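Local coordinates for phosphotriesterase homology protein (Escherichia coli, PDB 1BF6), which hydrolyses phosphorylated glyceryl acetates, in which the phosphate group is required, and also acts on aromatic acetates and propionates, with two zinc ions bound per subunit, at residues T5-A10 / D277-L282; M39-T44 / G256-L261; R45-V50 / T72-V77; V205-I210 / N235-S240. All blocks are in the same frame, centred on the assembly; numbering follows the deposited sequence.

Contact 1 (T5-A10 / D277-L282); sequences TGYTLA and DVDVML
The first strand of the TIM barrel, 7-12, here meets helix 275-289, the last helix of the chain, so the contact joins the two ends of the fold. Strand 7-9 and helix 277-282 approach to 8.0 Å between axes and cross at 56°. Tyr7 and Leu282 carry most of the packing. Tyr7 CG stands anti to its own carbonyl carbon, and the ring reaches along the helix with one face over Leu282, whose CD1 methyl lies 4.0 Å from the centroid of the Tyr7 ring, almost exactly on the ring normal: a CH-pi contact. Leu282 CB presses closer to the rim of the ring, 3.4 Å from Tyr7 CD1. At the far end the phenol OH of Tyr7 donates a short hydrogen bond of 2.6 Å to Asp279 OD1, entering on the syn lone pair of the carboxylate; the same oxygen also takes a bond from Gln275. Asp279 and Arg283 belong to a beta-D-glucose binding site. The backbone adds a bond from Thr8 N to Leu282 O, 2.8 Å, nearly along the C=O axis, where the helix makes a wider pi-type turn. Water 1 lies 2.9 Å from Met281 O and also reaches Thr8 O. An alanine at Tyr7 has neither ring nor hydroxyl; it would probably leave Leu282 less well packed and Asp279 OD1 more dependent on Gln275. Thr8 OG1 bonds to Asn49 of strand 47-52, Leu9 packs on Val47 of that strand, and Leu282 also touches Leu260 and Leu261 of helix 259-270.

Contact 2 (M39-T44 / G256-L261); sequences MNDLMT and GYDYLL
Ring and apolar contacts make up one half of this junction between helix 32-44 and the turn leading into helix 259-270. The Met39 chain bends at chi2 (-56°) and again at chi3 (107°), which swings its methyl over the Tyr257 ring. Met39 CE sits 3.6 Å from the centroid of the Tyr257 ring, close to the normal, in a CH-pi contact; the sulfur follows behind, with Met39 SD 5.3 Å from that centroid, so the pair is a Met-aromatic contact led by the methyl. Leu42 packs beside the base of Tyr257: its CD2 lies 3.8 Å from Tyr257 CB and 3.6 Å from Asp258 N, and its CD1 also nears Tyr257 CB.

Charge forms the other half. Asp41 and Asp258 bring their carboxylates together with planes 24° apart, Asp41 OD2 and Asp258 OD2 being 3.9 Å from each other, and Asp258 OD2 also rests 3.4 Å from Asp41 CB. Lys250 forms salt bridges with both acids, through Asp41 OD2 and Asp258 OD1. Water 2 adds a polar bridge, donating to Asp41 O and, at 2.7 Å, to Asp258 OD2.

Hydrogen bonds to residues outside the two segments hold Tyr257 at both ends: its backbone N is bonded to Glu38 OE1, and its OH meets the carbonyl O of His13, which ties the contact to the backbone of a zinc-ligand residue. Two acids so close would be expected to repel each other; the shared lysine probably offsets this and lets both stay ionised.

Contact 3 (R45-V50 / T72-V77); sequences RGVRNV and TGINVV
Packing is tightest where the two parallel strands run side by side, 4.8 Å apart at their axes. Asn75 N donates to Arg48 O at 2.8 Å, Val50 N to Asn75 O nearly along the C=O axis, and Val77 N to Val50 O. Ile74, just ahead of its strand, wedges in with an extended chain (chi1 -157°, chi2 167°): Ile74 CG1 lies 3.4 Å from Arg48 O, and its CD1 reaches Val50 CG2 at 3.7 Å and Val47 CG1 at 4.1 Å. An alanine at Ile74 has neither CG1 nor CD1, and would probably leave the packing against Val47 and Val50 looser. Asn49 and Asn75 share the opposite face from Val50, their amide planes 87° apart, Asn49 OD1 lying against Asn75 CB; Asn49 ND2 is bonded to Asp3 O. The looser side lies at exposed Gly73, the first residue past helix 62-72 to leave helical angles, with positive phi. There water 3 donates to Gly73 O and, at 2.7 Å, to Arg48 O, so that one carbonyl receives both a water and Asn75 N. The Arg48 side chain turns away, NH1 bonding to Val47 O and Met43 O. Strand 47-52, helix 62-72 and strand 75-80 form a beta-alpha-beta crossover, the repeating unit of the TIM barrel.

Contact 4 (V205-I210 / N235-S240); sequences VQFDTI and NRVMLS
Strands 205-207 and 237-239 run parallel, 4.7 Å apart at their axes and 35° from alignment, laced by bonds from Val205 N to Arg236 O (2.9 Å), Met238 N to Val205 O, Phe207 N to Met238 O and Ser240 N to Phe207 O. The first three run nearly along the C=O axis; in the last the donor stands above the carbonyl plane. On the face covered by helix 218-230, Val205 CG2 meets Val237 CG2 at 3.9 Å, Phe207 CD1 meets Val237 CG1, and Phe207 CB rests 3.8 Å from Leu239 CD2. On the other face Gln206 and Met238 lie side by side, pointing the same way. Past the strands, Ile210 N makes a weak bond to Ser240 O, and the Ile210 CD1 methyl lies 3.5 Å from that same oxygen. Asp208 CB and Ser240 CB touch, 3.6 Å apart. The Asp208 carboxylate, in the crowded position between backbone N and carbonyl carbon (chi1 51°), bonds through OD1 to His185 ND1, while Ser240 OG bonds to Glu12 OE2 and His11 N. Asp208 is thus a second-shell partner of the zinc ligand His185 that probably holds its imidazole in orientation and may make it a stronger donor to the metal.

Contacts 1, 3 and 4 come together along strand 7-12. Tyr7 N lies 2.8 Å from Gly46 O, a probable hydrogen bond that lines contact 1 up with contact 3, while Ala10 N lies 3.1 Å from Leu239 O in contact 4, a probable bond between the first and last barrel strands. Contact 2 packs against contact 1: Leu261 CD2 is 3.7 Å from Leu282 CD1, and Leu42 CD1 is 3.8 Å from Leu9 CD2. Contacts 3 and 4 do not touch, their centres about 17 Å apart. The side chain of Asp208 in contact 4 comes to about 7 Å from a zinc; those of Val50 and Tyr257 stay about 10 Å away.

Contact 1 (T5-A10 / D277-L282)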
loop_
_atom_site.group_PDB
_atom_site.type_symbol
_atom_site.label_atom_id
_atom_site.label_comp_id
_atom_site.label_asym_id
_atom_site.label_seq_id
_atom_site.Cartn_x
_atom_site.Cartn_y
_atom_site.Cartn_z
ATOM N N THR A 5 10.252 -11.792 -10.951
ATOM C CA THR A 5 9.671 -12.949 -11.633
ATOM C C THR A 5 8.358 -13.398 -10.986
ATOM O O THR A 5 7.597 -14.166 -11.582
ATOM C CB THR A 5 10.646 -14.150 -11.684
ATOM O OG1 THR A 5 10.761 -14.741 -10.386
ATOM C CG2 THR A 5 12.026 -13.705 -12.166
ATOM N N GLY A 6 8.081 -12.915 -9.776
ATOM C CA GLY A 6 6.850 -13.298 -9.098
ATOM C C GLY A 6 5.864 -12.160 -8.907
ATOM O O GLY A 6 6.161 -11.014 -9.242
ATOM N N TYR A 7 4.694 -12.473 -8.352
ATOM C CA TYR A 7 3.653 -11.483 -8.100
ATOM C C TYR A 7 3.978 -10.602 -6.891
ATOM O O TYR A 7 4.723 -11.005 -5.988
ATOM C CB TYR A 7 2.312 -12.169 -7.850
ATOM C CG TYR A 7 1.728 -12.898 -9.046
ATOM C CD1 TYR A 7 1.869 -12.388 -10.342
ATOM C CD2 TYR A 7 0.968 -14.052 -8.871
ATOM C CE1 TYR A 7 1.259 -13.007 -11.425
ATOM C CE2 TYR A 7 0.357 -14.677 -9.944
ATOM C CZ TYR A 7 0.502 -14.151 -11.217
ATOM O OH TYR A 7 -0.103 -14.767 -12.280
ATOM N N THR A 8 3.366 -9.423 -6.864
ATOM C CA THR A 8 3.564 -8.467 -5.781
ATOM C C THR A 8 2.222 -7.921 -5.289
ATOM O O THR A 8 1.385 -7.488 -6.094
ATOM C CB THR A 8 4.440 -7.253 -6.260
ATOM O OG1 THR A 8 5.743 -7.704 -6.635
ATOM C CG2 THR A 8 4.559 -6.198 -5.154
ATOM N N LEU A 9 1.998 -7.991 -3.973
ATOM C CA LEU A 9 0.788 -7.430 -3.353
ATOM C C LEU A 9 1.269 -6.014 -2.998
ATOM O O LEU A 9 2.135 -5.844 -2.151
ATOM C CB LEU A 9 0.395 -8.219 -2.100
ATOM C CG LEU A 9 -0.633 -9.345 -2.314
ATOM C CD1 LEU A 9 -0.200 -10.291 -3.417
ATOM C CD2 LEU A 9 -0.866 -10.092 -1.008
ATOM N N ALA A 10 0.709 -5.027 -3.687
ATOM C CA ALA A 10 1.118 -3.623 -3.567
ATOM C C ALA A 10 0.814 -2.855 -2.283
ATOM O O ALA A 10 1.358 -1.767 -2.083
ATOM C CB ALA A 10 0.578 -2.842 -4.767
ATOM N N ASP A 277 -3.245 -10.058 -18.940
ATOM C CA ASP A 277 -3.829 -8.835 -18.361
ATOM C C ASP A 277 -3.562 -8.854 -16.846
ATOM O O ASP A 277 -3.163 -7.848 -16.253
ATOM C CB ASP A 277 -5.355 -8.780 -18.551
ATOM C CG ASP A 277 -5.790 -8.507 -19.986
ATOM O OD1 ASP A 277 -5.071 -7.824 -20.746
ATOM O OD2 ASP A 277 -6.897 -8.973 -20.343
ATOM N N VAL A 278 -3.813 -10.005 -16.226
ATOM C CA VAL A 278 -3.598 -10.176 -14.793
ATOM C C VAL A 278 -2.123 -9.960 -14.438
ATOM O O VAL A 278 -1.803 -9.227 -13.501
ATOM C CB VAL A 278 -4.030 -11.608 -14.329
ATOM C CG1 VAL A 278 -3.613 -11.860 -12.870
ATOM C CG2 VAL A 278 -5.535 -11.800 -14.510
ATOM N N ASP A 279 -1.226 -10.566 -15.218
ATOM C CA ASP A 279 0.212 -10.463 -14.962
ATOM C C ASP A 279 0.766 -9.042 -15.106
ATOM O O ASP A 279 1.766 -8.706 -14.484
ATOM C CB ASP A 279 1.005 -11.482 -15.807
ATOM C CG ASP A 279 0.751 -12.938 -15.374
ATOM O OD1 ASP A 279 0.034 -13.158 -14.371
ATOM O OD2 ASP A 279 1.283 -13.868 -16.022
ATOM N N VAL A 280 0.104 -8.212 -15.904
ATOM C CA VAL A 280 0.536 -6.825 -16.059
ATOM C C VAL A 280 0.368 -6.133 -14.693
ATOM O O VAL A 280 1.299 -5.487 -14.191
ATOM C CB VAL A 280 -0.291 -6.080 -17.130
ATOM C CG1 VAL A 280 -0.079 -4.574 -17.029
ATOM C CG2 VAL A 280 0.123 -6.544 -18.515
ATOM N N MET A 281 -0.795 -6.331 -14.068
ATOM C CA MET A 281 -1.068 -5.708 -12.774
ATOM C C MET A 281 -0.292 -6.318 -11.614
ATOM O O MET A 281 0.272 -5.585 -10.797
ATOM C CB MET A 281 -2.571 -5.724 -12.472
ATOM C CG MET A 281 -3.436 -5.028 -13.526
ATOM S SD MET A 281 -5.210 -5.140 -13.171
ATOM C CE MET A 281 -5.586 -6.792 -13.773
ATOM N N LEU A 282 -0.210 -7.649 -11.564
ATOM C CA LEU A 282 0.479 -8.338 -10.472
ATOM C C LEU A 282 1.991 -8.515 -10.542
ATOM O O LEU A 282 2.640 -8.653 -9.507
ATOM C CB LEU A 282 -0.166 -9.708 -10.207
ATOM C CG LEU A 282 -1.579 -9.738 -9.617
ATOM C CD1 LEU A 282 -2.016 -11.205 -9.442
ATOM C CD2 LEU A 282 -1.600 -9.010 -8.266
HETATM O O HOH W 1 -0.101 -5.400 -7.928
#

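Contact 2 (M39-T44 / G256-L261)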
loop_
_atom_site.group_PDB
_atom_site.type_symbol
_atom_site.label_atom_id
_atom_site.label_comp_id
_atom_site.label_asym_id
_atom_site.label_seq_id
_atom_site.Cartn_x
_atom_site.Cartn_y
_atom_site.Cartn_z
ATOM N N MET A 39 1.882 -16.285 4.305
ATOM C CA MET A 39 2.915 -15.955 3.321
ATOM C C MET A 39 3.274 -17.206 2.529
ATOM O O MET A 39 3.511 -17.125 1.332
ATOM C CB MET A 39 4.153 -15.327 3.982
ATOM C CG MET A 39 3.892 -13.963 4.647
ATOM S SD MET A 39 3.192 -12.678 3.586
ATOM C CE MET A 39 1.463 -12.582 4.195
ATOM N N ASN A 40 3.277 -18.363 3.188
ATOM C CA ASN A 40 3.555 -19.627 2.506
ATOM C C ASN A 40 2.447 -19.909 1.485
ATOM O O ASN A 40 2.721 -20.381 0.380
ATOM C CB ASN A 40 3.657 -20.787 3.500
ATOM C CG ASN A 40 4.934 -20.753 4.319
ATOM O OD1 ASN A 40 4.996 -21.312 5.416
ATOM N ND2 ASN A 40 5.964 -20.124 3.783
ATOM N N ASP A 41 1.201 -19.590 1.844
ATOM C CA ASP A 41 0.060 -19.784 0.940
ATOM C C ASP A 41 0.221 -18.870 -0.280
ATOM O O ASP A 41 -0.071 -19.259 -1.412
ATOM C CB ASP A 41 -1.266 -19.445 1.641
ATOM C CG ASP A 41 -1.601 -20.391 2.796
ATOM O OD1 ASP A 41 -0.853 -21.365 3.043
ATOM O OD2 ASP A 41 -2.621 -20.135 3.470
ATOM N N LEU A 42 0.656 -17.637 -0.033
ATOM C CA LEU A 42 0.871 -16.689 -1.116
ATOM C C LEU A 42 1.953 -17.211 -2.069
ATOM O O LEU A 42 1.805 -17.118 -3.287
ATOM C CB LEU A 42 1.294 -15.319 -0.566
ATOM C CG LEU A 42 0.239 -14.404 0.055
ATOM C CD1 LEU A 42 0.929 -13.118 0.530
ATOM C CD2 LEU A 42 -0.861 -14.088 -0.942
ATOM N N MET A 43 3.021 -17.761 -1.500
ATOM C CA MET A 43 4.154 -18.295 -2.263
ATOM C C MET A 43 3.703 -19.392 -3.239
ATOM O O MET A 43 4.182 -19.454 -4.372
ATOM C CB MET A 43 5.223 -18.863 -1.309
ATOM C CG MET A 43 5.923 -17.853 -0.382
ATOM S SD MET A 43 7.200 -16.914 -1.205
ATOM C CE MET A 43 8.570 -18.021 -1.080
ATOM N N THR A 44 2.758 -20.234 -2.817
ATOM C CA THR A 44 2.272 -21.318 -3.688
ATOM C C THR A 44 1.498 -20.797 -4.912
ATOM O O THR A 44 1.414 -21.473 -5.944
ATOM C CB THR A 44 1.426 -22.366 -2.890
ATOM O OG1 THR A 44 0.073 -21.903 -2.794
ATOM C CG2 THR A 44 1.960 -22.535 -1.472
ATOM N N GLY A 256 -7.976 -14.172 4.399
ATOM C CA GLY A 256 -6.544 -14.229 4.124
ATOM C C GLY A 256 -6.038 -13.412 2.934
ATOM O O GLY A 256 -6.822 -12.930 2.090
ATOM N N TYR A 257 -4.714 -13.260 2.873
ATOM C CA TYR A 257 -4.060 -12.515 1.792
ATOM C C TYR A 257 -4.262 -13.177 0.432
ATOM O O TYR A 257 -4.515 -12.491 -0.563
ATOM C CB TYR A 257 -2.554 -12.398 2.038
ATOM C CG TYR A 257 -2.173 -11.702 3.321
ATOM C CD1 TYR A 257 -2.155 -12.394 4.525
ATOM C CD2 TYR A 257 -1.812 -10.349 3.325
ATOM C CE1 TYR A 257 -1.797 -11.775 5.697
ATOM C CE2 TYR A 257 -1.443 -9.709 4.503
ATOM C CZ TYR A 257 -1.439 -10.433 5.686
ATOM O OH TYR A 257 -1.086 -9.832 6.865
ATOM N N ASP A 258 -4.169 -14.506 0.392
ATOM C CA ASP A 258 -4.328 -15.234 -0.870
ATOM C C ASP A 258 -5.733 -15.255 -1.457
ATOM O O ASP A 258 -5.962 -15.897 -2.475
ATOM C CB ASP A 258 -3.733 -16.646 -0.787
ATOM C CG ASP A 258 -4.539 -17.598 0.104
ATOM O OD1 ASP A 258 -5.488 -17.179 0.806
ATOM O OD2 ASP A 258 -4.187 -18.794 0.101
ATOM N N TYR A 259 -6.676 -14.575 -0.805
ATOM C CA TYR A 259 -8.043 -14.470 -1.310
ATOM C C TYR A 259 -7.963 -13.818 -2.690
ATOM O O TYR A 259 -8.780 -14.086 -3.567
ATOM C CB TYR A 259 -8.884 -13.590 -0.378
ATOM C CG TYR A 259 -10.277 -13.303 -0.857
ATOM C CD1 TYR A 259 -10.555 -12.198 -1.668
ATOM C CD2 TYR A 259 -11.341 -14.108 -0.458
ATOM C CE1 TYR A 259 -11.865 -11.905 -2.063
ATOM C CE2 TYR A 259 -12.645 -13.822 -0.841
ATOM C CZ TYR A 259 -12.898 -12.726 -1.639
ATOM O OH TYR A 259 -14.193 -12.462 -2.004
ATOM N N LEU A 260 -6.969 -12.949 -2.868
ATOM C CA LEU A 260 -6.771 -12.261 -4.137
ATOM C C LEU A 260 -6.602 -13.274 -5.266
ATOM O O LEU A 260 -7.171 -13.110 -6.343
ATOM C CB LEU A 260 -5.514 -11.376 -4.061
ATOM C CG LEU A 260 -5.127 -10.590 -5.315
ATOM C CD1 LEU A 260 -6.180 -9.552 -5.634
ATOM C CD2 LEU A 260 -3.770 -9.916 -5.104
ATOM N N LEU A 261 -5.851 -14.335 -4.992
ATOM C CA LEU A 261 -5.564 -15.355 -6.001
ATOM C C LEU A 261 -6.523 -16.547 -6.030
ATOM O O LEU A 261 -6.778 -17.121 -7.094
ATOM C CB LEU A 261 -4.109 -15.816 -5.849
ATOM C CG LEU A 261 -3.106 -14.664 -6.066
ATOM C CD1 LEU A 261 -1.722 -15.026 -5.594
ATOM C CD2 LEU A 261 -3.098 -14.245 -7.532
HETATM O O HOH W 2 -2.943 -20.128 -1.875
#

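Contact 3 (R45-V50 / T72-V77)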
loop_
_atom_site.group_PDB
_atom_site.type_symbol
_atom_site.label_atom_id
_atom_site.label_comp_id
_atom_site.label_asym_id
_atom_site.label_seq_id
_atom_site.Cartn_x
_atom_site.Cartn_y
_atom_site.Cartn_z
ATOM N N ARG A 45 0.962 -19.585 -4.808
ATOM C CA ARG A 45 0.209 -18.977 -5.902
ATOM C C ARG A 45 1.061 -18.006 -6.732
ATOM O O ARG A 45 0.517 -17.168 -7.457
ATOM C CB ARG A 45 -1.010 -18.220 -5.375
ATOM C CG ARG A 45 -1.928 -19.003 -4.476
ATOM C CD ARG A 45 -2.769 -20.011 -5.229
ATOM N NE ARG A 45 -3.632 -20.707 -4.281
ATOM C CZ ARG A 45 -3.930 -21.998 -4.335
ATOM N NH1 ARG A 45 -3.451 -22.765 -5.308
ATOM N NH2 ARG A 45 -4.664 -22.533 -3.373
ATOM N N GLY A 46 2.379 -18.082 -6.564
ATOM C CA GLY A 46 3.286 -17.247 -7.343
ATOM C C GLY A 46 3.707 -15.894 -6.800
ATOM O O GLY A 46 4.414 -15.142 -7.481
ATOM N N VAL A 47 3.246 -15.553 -5.601
ATOM C CA VAL A 47 3.613 -14.274 -4.993
ATOM C C VAL A 47 5.020 -14.364 -4.439
ATOM O O VAL A 47 5.368 -15.337 -3.762
ATOM C CB VAL A 47 2.640 -13.875 -3.847
ATOM C CG1 VAL A 47 3.128 -12.567 -3.155
ATOM C CG2 VAL A 47 1.233 -13.666 -4.412
ATOM N N ARG A 48 5.830 -13.343 -4.709
ATOM C CA ARG A 48 7.195 -13.321 -4.210
ATOM C C ARG A 48 7.501 -12.068 -3.366
ATOM O O ARG A 48 8.385 -12.106 -2.517
ATOM C CB ARG A 48 8.194 -13.447 -5.373
ATOM C CG ARG A 48 8.165 -14.809 -6.067
ATOM C CD ARG A 48 8.668 -15.897 -5.124
ATOM N NE ARG A 48 8.656 -17.229 -5.734
ATOM C CZ ARG A 48 7.642 -18.092 -5.660
ATOM N NH1 ARG A 48 6.529 -17.787 -5.002
ATOM N NH2 ARG A 48 7.741 -19.266 -6.259
ATOM N N ASN A 49 6.727 -11.002 -3.574
ATOM C CA ASN A 49 6.925 -9.726 -2.855
ATOM C C ASN A 49 5.654 -9.151 -2.235
ATOM O O ASN A 49 4.579 -9.214 -2.827
ATOM C CB ASN A 49 7.471 -8.656 -3.815
ATOM C CG ASN A 49 8.539 -9.193 -4.746
ATOM O OD1 ASN A 49 9.673 -9.433 -4.339
ATOM N ND2 ASN A 49 8.161 -9.423 -5.998
ATOM N N VAL A 50 5.816 -8.494 -1.085
ATOM C CA VAL A 50 4.707 -7.836 -0.389
ATOM C C VAL A 50 5.240 -6.472 0.037
ATOM O O VAL A 50 6.272 -6.415 0.692
ATOM C CB VAL A 50 4.251 -8.592 0.906
ATOM C CG1 VAL A 50 3.220 -7.743 1.668
ATOM C CG2 VAL A 50 3.612 -9.946 0.543
ATOM N N THR A 72 9.719 -17.847 5.651
ATOM C CA THR A 72 8.999 -18.175 4.419
ATOM C C THR A 72 9.695 -17.917 3.073
ATOM O O THR A 72 9.283 -18.464 2.047
ATOM C CB THR A 72 7.660 -17.429 4.398
ATOM O OG1 THR A 72 7.898 -16.018 4.284
ATOM C CG2 THR A 72 6.895 -17.677 5.686
ATOM N N GLY A 73 10.717 -17.065 3.058
ATOM C CA GLY A 73 11.394 -16.772 1.807
ATOM C C GLY A 73 10.708 -15.678 1.005
ATOM O O GLY A 73 11.175 -15.298 -0.072
ATOM N N ILE A 74 9.582 -15.171 1.502
ATOM C CA ILE A 74 8.904 -14.108 0.784
ATOM C C ILE A 74 9.728 -12.825 0.983
ATOM O O ILE A 74 10.531 -12.738 1.914
ATOM C CB ILE A 74 7.444 -13.920 1.257
ATOM C CG1 ILE A 74 6.631 -13.249 0.141
ATOM C CG2 ILE A 74 7.396 -13.151 2.588
ATOM C CD1 ILE A 74 5.148 -13.270 0.341
ATOM N N ASN A 75 9.621 -11.898 0.036
ATOM C CA ASN A 75 10.348 -10.636 0.138
ATOM C C ASN A 75 9.408 -9.536 0.613
ATOM O O ASN A 75 8.347 -9.312 0.033
ATOM C CB ASN A 75 10.978 -10.238 -1.200
ATOM C CG ASN A 75 11.795 -8.956 -1.090
ATOM O OD1 ASN A 75 11.501 -7.953 -1.749
ATOM N ND2 ASN A 75 12.822 -8.983 -0.243
ATOM N N VAL A 76 9.808 -8.840 1.669
ATOM C CA VAL A 76 8.981 -7.773 2.209
ATOM C C VAL A 76 9.654 -6.404 2.068
ATOM O O VAL A 76 10.784 -6.215 2.527
ATOM C CB VAL A 76 8.673 -8.010 3.700
ATOM C CG1 VAL A 76 7.864 -6.850 4.255
ATOM C CG2 VAL A 76 7.913 -9.330 3.885
ATOM N N VAL A 77 8.964 -5.473 1.418
ATOM C CA VAL A 77 9.480 -4.121 1.266
ATOM C C VAL A 77 8.839 -3.265 2.357
ATOM O O VAL A 77 7.625 -3.060 2.353
ATOM C CB VAL A 77 9.143 -3.515 -0.115
ATOM C CG1 VAL A 77 9.633 -2.060 -0.189
ATOM C CG2 VAL A 77 9.777 -4.366 -1.231
HETATM O O HOH W 3 10.315 -14.041 -2.526
#

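Contact 4 (V205-I210 / N235-S240)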
loop_
_atom_site.group_PDB
_atom_site.type_symbol
_atom_site.label_atom_id
_atom_site.label_comp_id
_atom_site.label_asym_id
_atom_site.label_seq_id
_atom_site.Cartn_x
_atom_site.Cartn_y
_atom_site.Cartn_z
ATOM N N VAL A 205 -2.461 3.837 -9.853
ATOM C CA VAL A 205 -3.622 3.735 -8.968
ATOM C C VAL A 205 -3.728 2.307 -8.421
ATOM O O VAL A 205 -3.271 1.347 -9.054
ATOM C CB VAL A 205 -4.943 4.128 -9.679
ATOM C CG1 VAL A 205 -4.939 5.624 -10.019
ATOM C CG2 VAL A 205 -5.151 3.276 -10.950
ATOM N N GLN A 206 -4.304 2.179 -7.228
ATOM C CA GLN A 206 -4.446 0.877 -6.602
ATOM C C GLN A 206 -5.857 0.468 -6.205
ATOM O O GLN A 206 -6.641 1.276 -5.713
ATOM C CB GLN A 206 -3.549 0.781 -5.380
ATOM C CG GLN A 206 -2.092 0.736 -5.726
ATOM C CD GLN A 206 -1.191 0.822 -4.528
ATOM O OE1 GLN A 206 -1.639 0.806 -3.363
ATOM N NE2 GLN A 206 0.099 0.937 -4.799
ATOM N N PHE A 207 -6.190 -0.779 -6.543
ATOM C CA PHE A 207 -7.454 -1.400 -6.171
ATOM C C PHE A 207 -6.902 -2.344 -5.105
ATOM O O PHE A 207 -6.559 -3.504 -5.383
ATOM C CB PHE A 207 -8.070 -2.184 -7.349
ATOM C CG PHE A 207 -8.749 -1.311 -8.390
ATOM C CD1 PHE A 207 -8.058 -0.271 -9.027
ATOM C CD2 PHE A 207 -10.082 -1.534 -8.742
ATOM C CE1 PHE A 207 -8.690 0.532 -9.993
ATOM C CE2 PHE A 207 -10.719 -0.740 -9.704
ATOM C CZ PHE A 207 -10.021 0.299 -10.332
ATOM N N ASP A 208 -6.731 -1.804 -3.899
ATOM C CA ASP A 208 -6.141 -2.548 -2.779
ATOM C C ASP A 208 -7.053 -2.881 -1.595
ATOM O O ASP A 208 -6.552 -3.233 -0.520
ATOM C CB ASP A 208 -4.897 -1.813 -2.251
ATOM C CG ASP A 208 -5.165 -0.344 -1.951
ATOM O OD1 ASP A 208 -6.318 0.015 -1.638
ATOM O OD2 ASP A 208 -4.216 0.466 -2.067
ATOM N N THR A 209 -8.361 -2.731 -1.774
ATOM C CA THR A 209 -9.311 -3.059 -0.710
ATOM C C THR A 209 -10.177 -4.257 -1.154
ATOM O O THR A 209 -11.332 -4.417 -0.730
ATOM C CB THR A 209 -10.193 -1.852 -0.322
ATOM O OG1 THR A 209 -10.922 -1.379 -1.462
ATOM C CG2 THR A 209 -9.328 -0.702 0.243
ATOM N N ILE A 210 -9.596 -5.081 -2.026
ATOM C CA ILE A 210 -10.263 -6.273 -2.543
ATOM C C ILE A 210 -10.695 -7.156 -1.376
ATOM O O ILE A 210 -9.896 -7.436 -0.484
ATOM C CB ILE A 210 -9.314 -7.049 -3.479
ATOM C CG1 ILE A 210 -9.170 -6.293 -4.807
ATOM C CG2 ILE A 210 -9.818 -8.478 -3.714
ATOM C CD1 ILE A 210 -7.917 -6.666 -5.595
ATOM N N ASN A 235 -1.535 -0.849 -17.483
ATOM C CA ASN A 235 -0.138 -0.664 -17.082
ATOM C C ASN A 235 0.037 0.377 -15.957
ATOM O O ASN A 235 1.165 0.672 -15.561
ATOM C CB ASN A 235 0.757 -0.315 -18.286
ATOM C CG ASN A 235 0.382 1.008 -18.944
ATOM O OD1 ASN A 235 -0.720 1.546 -18.751
ATOM N ND2 ASN A 235 1.300 1.528 -19.758
ATOM N N ARG A 236 -1.070 0.920 -15.448
ATOM C CA ARG A 236 -1.015 1.901 -14.355
ATOM C C ARG A 236 -1.791 1.448 -13.114
ATOM O O ARG A 236 -1.900 2.195 -12.139
ATOM C CB ARG A 236 -1.535 3.271 -14.818
ATOM C CG ARG A 236 -0.564 4.036 -15.709
ATOM C CD ARG A 236 0.780 4.217 -15.023
ATOM N NE ARG A 236 1.721 4.920 -15.891
ATOM C CZ ARG A 236 2.629 4.331 -16.669
ATOM N NH1 ARG A 236 2.751 3.008 -16.698
ATOM N NH2 ARG A 236 3.375 5.071 -17.481
ATOM N N VAL A 237 -2.275 0.203 -13.141
ATOM C CA VAL A 237 -3.067 -0.369 -12.048
ATOM C C VAL A 237 -2.351 -1.471 -11.276
ATOM O O VAL A 237 -1.740 -2.369 -11.871
ATOM C CB VAL A 237 -4.410 -0.954 -12.584
ATOM C CG1 VAL A 237 -5.231 -1.555 -11.444
ATOM C CG2 VAL A 237 -5.210 0.107 -13.278
ATOM N N MET A 238 -2.382 -1.367 -9.947
ATOM C CA MET A 238 -1.806 -2.380 -9.076
ATOM C C MET A 238 -2.897 -2.857 -8.100
ATOM O O MET A 238 -3.906 -2.162 -7.901
ATOM C CB MET A 238 -0.533 -1.895 -8.392
ATOM C CG MET A 238 0.592 -1.660 -9.410
ATOM S SD MET A 238 2.220 -1.422 -8.714
ATOM C CE MET A 238 2.038 0.218 -8.014
ATOM N N LEU A 239 -2.700 -4.044 -7.524
ATOM C CA LEU A 239 -3.708 -4.674 -6.664
ATOM C C LEU A 239 -3.224 -5.158 -5.310
ATOM O O LEU A 239 -2.048 -5.471 -5.135
ATOM C CB LEU A 239 -4.289 -5.900 -7.402
ATOM C CG LEU A 239 -4.734 -5.764 -8.868
ATOM C CD1 LEU A 239 -5.080 -7.150 -9.426
ATOM C CD2 LEU A 239 -5.915 -4.840 -9.003
ATOM N N SER A 240 -4.172 -5.265 -4.368
ATOM C CA SER A 240 -3.901 -5.767 -3.021
ATOM C C SER A 240 -5.184 -5.960 -2.184
ATOM O O SER A 240 -6.287 -5.664 -2.648
ATOM C CB SER A 240 -2.903 -4.864 -2.276
ATOM O OG SER A 240 -1.760 -5.613 -1.877
#